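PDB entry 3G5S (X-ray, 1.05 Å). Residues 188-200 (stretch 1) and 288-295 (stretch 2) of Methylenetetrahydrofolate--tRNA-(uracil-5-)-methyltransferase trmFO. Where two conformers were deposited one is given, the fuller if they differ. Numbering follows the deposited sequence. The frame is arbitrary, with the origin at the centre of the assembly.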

# COMPACT_ATOMS: atom_id res chain seq x y z
N ASN A 188 10.90 22.49 -5.09
CA ASN A 188 12.34 22.34 -5.10
C ASN A 188 12.93 22.87 -3.81
O ASN A 188 12.65 23.99 -3.42
CB ASN A 188 12.92 23.11 -6.29
CG ASN A 188 12.36 22.63 -7.61
OD1 ASN A 188 12.78 21.61 -8.14
ND2 ASN A 188 11.38 23.36 -8.13
N CYS A 189 13.74 22.05 -3.15
CA CYS A 189 14.41 22.41 -1.91
C CYS A 189 15.89 22.62 -2.20
O CYS A 189 16.64 21.65 -2.26
CB CYS A 189 14.25 21.29 -0.88
SG CYS A 189 12.55 20.82 -0.51
N PRO A 190 16.31 23.88 -2.41
CA PRO A 190 17.71 24.11 -2.75
C PRO A 190 18.65 23.96 -1.56
O PRO A 190 18.29 24.25 -0.41
CB PRO A 190 17.71 25.55 -3.27
CG PRO A 190 16.55 26.20 -2.61
CD PRO A 190 15.51 25.12 -2.43
N MSE A 191 19.88 23.55 -1.86
CA MSE A 191 20.89 23.23 -0.88
C MSE A 191 22.20 23.87 -1.29
O MSE A 191 22.50 23.96 -2.48
CB MSE A 191 21.08 21.72 -0.88
CG MSE A 191 21.50 21.17 0.43
SE MSE A 191 21.27 19.28 0.36
CE MSE A 191 19.42 19.20 0.00
N THR A 192 22.98 24.32 -0.31
CA THR A 192 24.33 24.79 -0.58
C THR A 192 25.26 23.59 -0.68
O THR A 192 24.89 22.47 -0.33
CB THR A 192 24.86 25.67 0.55
OG1 THR A 192 24.92 24.90 1.75
CG2 THR A 192 23.96 26.89 0.76
N GLU A 193 26.48 23.84 -1.13
CA GLU A 193 27.50 22.81 -1.18
C GLU A 193 27.76 22.19 0.20
O GLU A 193 27.91 20.98 0.32
CB GLU A 193 28.79 23.37 -1.78
CG GLU A 193 29.86 22.33 -2.10
CD GLU A 193 31.06 22.93 -2.82
OE1 GLU A 193 31.11 24.17 -2.97
OE2 GLU A 193 31.95 22.17 -3.25
N GLU A 194 27.81 23.01 1.25
CA GLU A 194 28.03 22.46 2.59
C GLU A 194 26.86 21.60 3.06
O GLU A 194 27.06 20.55 3.68
CB GLU A 194 28.32 23.56 3.62
CG GLU A 194 28.20 23.12 5.08
CD GLU A 194 29.17 22.01 5.48
OE1 GLU A 194 30.13 21.75 4.73
OE2 GLU A 194 28.98 21.41 6.56
N GLU A 195 25.64 22.02 2.76
CA GLU A 195 24.48 21.22 3.13
C GLU A 195 24.48 19.90 2.36
O GLU A 195 24.15 18.85 2.92
CB GLU A 195 23.19 21.99 2.88
CG GLU A 195 23.01 23.13 3.87
CD GLU A 195 21.88 24.08 3.50
OE1 GLU A 195 21.63 24.29 2.30
OE2 GLU A 195 21.27 24.65 4.43
N TYR A 196 24.85 19.95 1.09
CA TYR A 196 24.97 18.72 0.31
C TYR A 196 26.04 17.80 0.90
O TYR A 196 25.82 16.60 1.04
CB TYR A 196 25.28 19.01 -1.16
CG TYR A 196 25.60 17.75 -1.91
CD1 TYR A 196 24.59 16.85 -2.25
CD2 TYR A 196 26.91 17.42 -2.25
CE1 TYR A 196 24.88 15.68 -2.91
CE2 TYR A 196 27.20 16.25 -2.93
CZ TYR A 196 26.18 15.38 -3.26
OH TYR A 196 26.44 14.21 -3.92
N ARG A 197 27.19 18.36 1.25
CA ARG A 197 28.26 17.54 1.82
C ARG A 197 27.83 16.82 3.10
O ARG A 197 28.11 15.63 3.27
CB ARG A 197 29.53 18.38 2.03
CG ARG A 197 30.06 19.02 0.74
CD ARG A 197 31.49 19.55 0.89
NE ARG A 197 32.49 18.54 0.57
CZ ARG A 197 33.20 18.51 -0.56
NH1 ARG A 197 33.02 19.44 -1.49
NH2 ARG A 197 34.09 17.55 -0.77
N ARG A 198 27.14 17.52 4.00
CA ARG A 198 26.62 16.91 5.23
C ARG A 198 25.66 15.77 4.90
O ARG A 198 25.74 14.68 5.48
CB ARG A 198 25.92 17.95 6.12
CG ARG A 198 25.30 17.39 7.43
CD ARG A 198 24.31 18.38 8.09
NE ARG A 198 23.72 17.84 9.32
CZ ARG A 198 22.53 18.19 9.81
NH1 ARG A 198 21.79 19.08 9.16
NH2 ARG A 198 22.07 17.63 10.92
N PHE A 199 24.76 16.02 3.97
CA PHE A 199 23.74 15.06 3.57
C PHE A 199 24.38 13.82 2.93
O PHE A 199 24.06 12.68 3.28
CB PHE A 199 22.77 15.74 2.61
CG PHE A 199 21.59 14.89 2.24
CD1 PHE A 199 20.57 14.65 3.14
CD2 PHE A 199 21.47 14.37 0.96
CE1 PHE A 199 19.48 13.88 2.79
CE2 PHE A 199 20.38 13.61 0.61
CZ PHE A 199 19.38 13.36 1.52
N HIS A 200 25.29 14.06 1.99
CA HIS A 200 25.99 12.97 1.32
C HIS A 200 26.76 12.11 2.32
O HIS A 200 26.71 10.88 2.25
CB HIS A 200 26.92 13.51 0.24
CG HIS A 200 27.76 12.46 -0.41
ND1 HIS A 200 29.10 12.31 -0.14
CD2 HIS A 200 27.44 11.50 -1.31
CE1 HIS A 200 29.58 11.30 -0.84
NE2 HIS A 200 28.59 10.79 -1.56
N ARG A 288 15.77 10.72 9.82
CA ARG A 288 16.91 11.55 10.20
C ARG A 288 17.50 12.27 8.98
O ARG A 288 17.81 13.46 9.04
CB ARG A 288 17.97 10.70 10.88
CG ARG A 288 19.14 11.50 11.42
CD ARG A 288 20.01 10.64 12.32
NE ARG A 288 20.54 9.47 11.63
CZ ARG A 288 21.67 9.46 10.93
NH1 ARG A 288 22.40 10.57 10.83
NH2 ARG A 288 22.06 8.35 10.33
N LEU A 289 17.63 11.53 7.89
CA LEU A 289 18.20 12.08 6.66
C LEU A 289 17.27 13.12 6.03
O LEU A 289 17.71 14.20 5.63
CB LEU A 289 18.50 10.95 5.68
CG LEU A 289 19.87 10.27 5.82
CD1 LEU A 289 20.91 11.04 5.03
CD2 LEU A 289 20.29 10.15 7.28
N ILE A 290 15.99 12.78 5.93
CA ILE A 290 15.03 13.68 5.32
C ILE A 290 15.01 15.03 6.04
O ILE A 290 14.91 16.08 5.41
CB ILE A 290 13.61 13.06 5.28
CG1 ILE A 290 13.54 11.94 4.24
CG2 ILE A 290 12.56 14.13 4.98
CD1 ILE A 290 12.38 11.00 4.44
N GLN A 291 15.13 15.00 7.35
CA GLN A 291 15.01 16.24 8.10
C GLN A 291 16.27 17.11 8.02
O GLN A 291 16.30 18.21 8.58
CB GLN A 291 14.53 15.96 9.53
CG GLN A 291 13.09 15.39 9.53
CD GLN A 291 12.48 15.29 10.91
OE1 GLN A 291 13.18 15.20 11.91
NE2 GLN A 291 11.14 15.30 10.96
N MSE A 292 17.28 16.64 7.30
CA MSE A 292 18.45 17.45 6.96
C MSE A 292 18.24 18.29 5.70
O MSE A 292 19.06 19.13 5.37
CB MSE A 292 19.68 16.57 6.75
CG MSE A 292 20.11 15.80 7.97
SE MSE A 292 21.70 14.74 7.61
CE MSE A 292 21.89 13.94 9.37
N ILE A 293 17.15 18.04 4.98
CA ILE A 293 16.88 18.75 3.73
C ILE A 293 16.16 20.05 4.04
O ILE A 293 15.15 20.04 4.74
CB ILE A 293 16.01 17.88 2.80
CG1 ILE A 293 16.74 16.58 2.45
CG2 ILE A 293 15.61 18.67 1.55
CD1 ILE A 293 15.84 15.52 1.82
N PRO A 294 16.68 21.18 3.53
CA PRO A 294 16.00 22.46 3.79
C PRO A 294 14.53 22.41 3.38
O PRO A 294 14.20 21.97 2.28
CB PRO A 294 16.77 23.45 2.90
CG PRO A 294 18.13 22.84 2.76
CD PRO A 294 17.90 21.36 2.73
N GLY A 295 13.66 22.86 4.29
CA GLY A 295 12.23 22.78 4.08
C GLY A 295 11.59 21.58 4.76
O GLY A 295 10.41 21.61 5.09
O HOH W 1 22.16 18.91 5.02

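The two stretches meet through apolar packing, with no direct hydrogen bond between them and a single water joining their backbones. The contact buries 548 Å² in all, both sides summed, with F199, P294 and M292 the most covered; C189, F199, I293 and P294 are buried in the whole structure. F199 is the centre at the helical end: its t rotamer carries the ring to stretch 2, where CE1 lies 3.9 Å from L289 CD1 and 3.9 Å from I293 CG1. The ring turns its edge to the backbone, CE1 standing 3.4 Å from L289 O, a position that suits the slightly positive rim of an aromatic ring. M292, a selenomethionine, also lies at this edge, and its CG sits over one face of the R198 guanidinium, 3.9 Å from R198 CZ; a flat cation can cover an aliphatic chain.

At the strand end, C189 points its CA-to-CB bond toward stretch 2, its CB 3.2 Å from P294 O and 3.8 Å from I293 CG2; the side chain is short and mostly apolar, in keeping with a buried position. Selenomethionine M191 brings its flexible end around, placing CE 3.8 Å from P294 CD. P294 offers a compact apolar ring, whose CG also lies 3.5 Å from P190 O. E195 borders this patch, but its carboxylate is engaged at the helix start: OE1 accepts from T192 N at 2.9 Å. The water donates to E195 O (2.9 Å) and M292 O (3.1 Å).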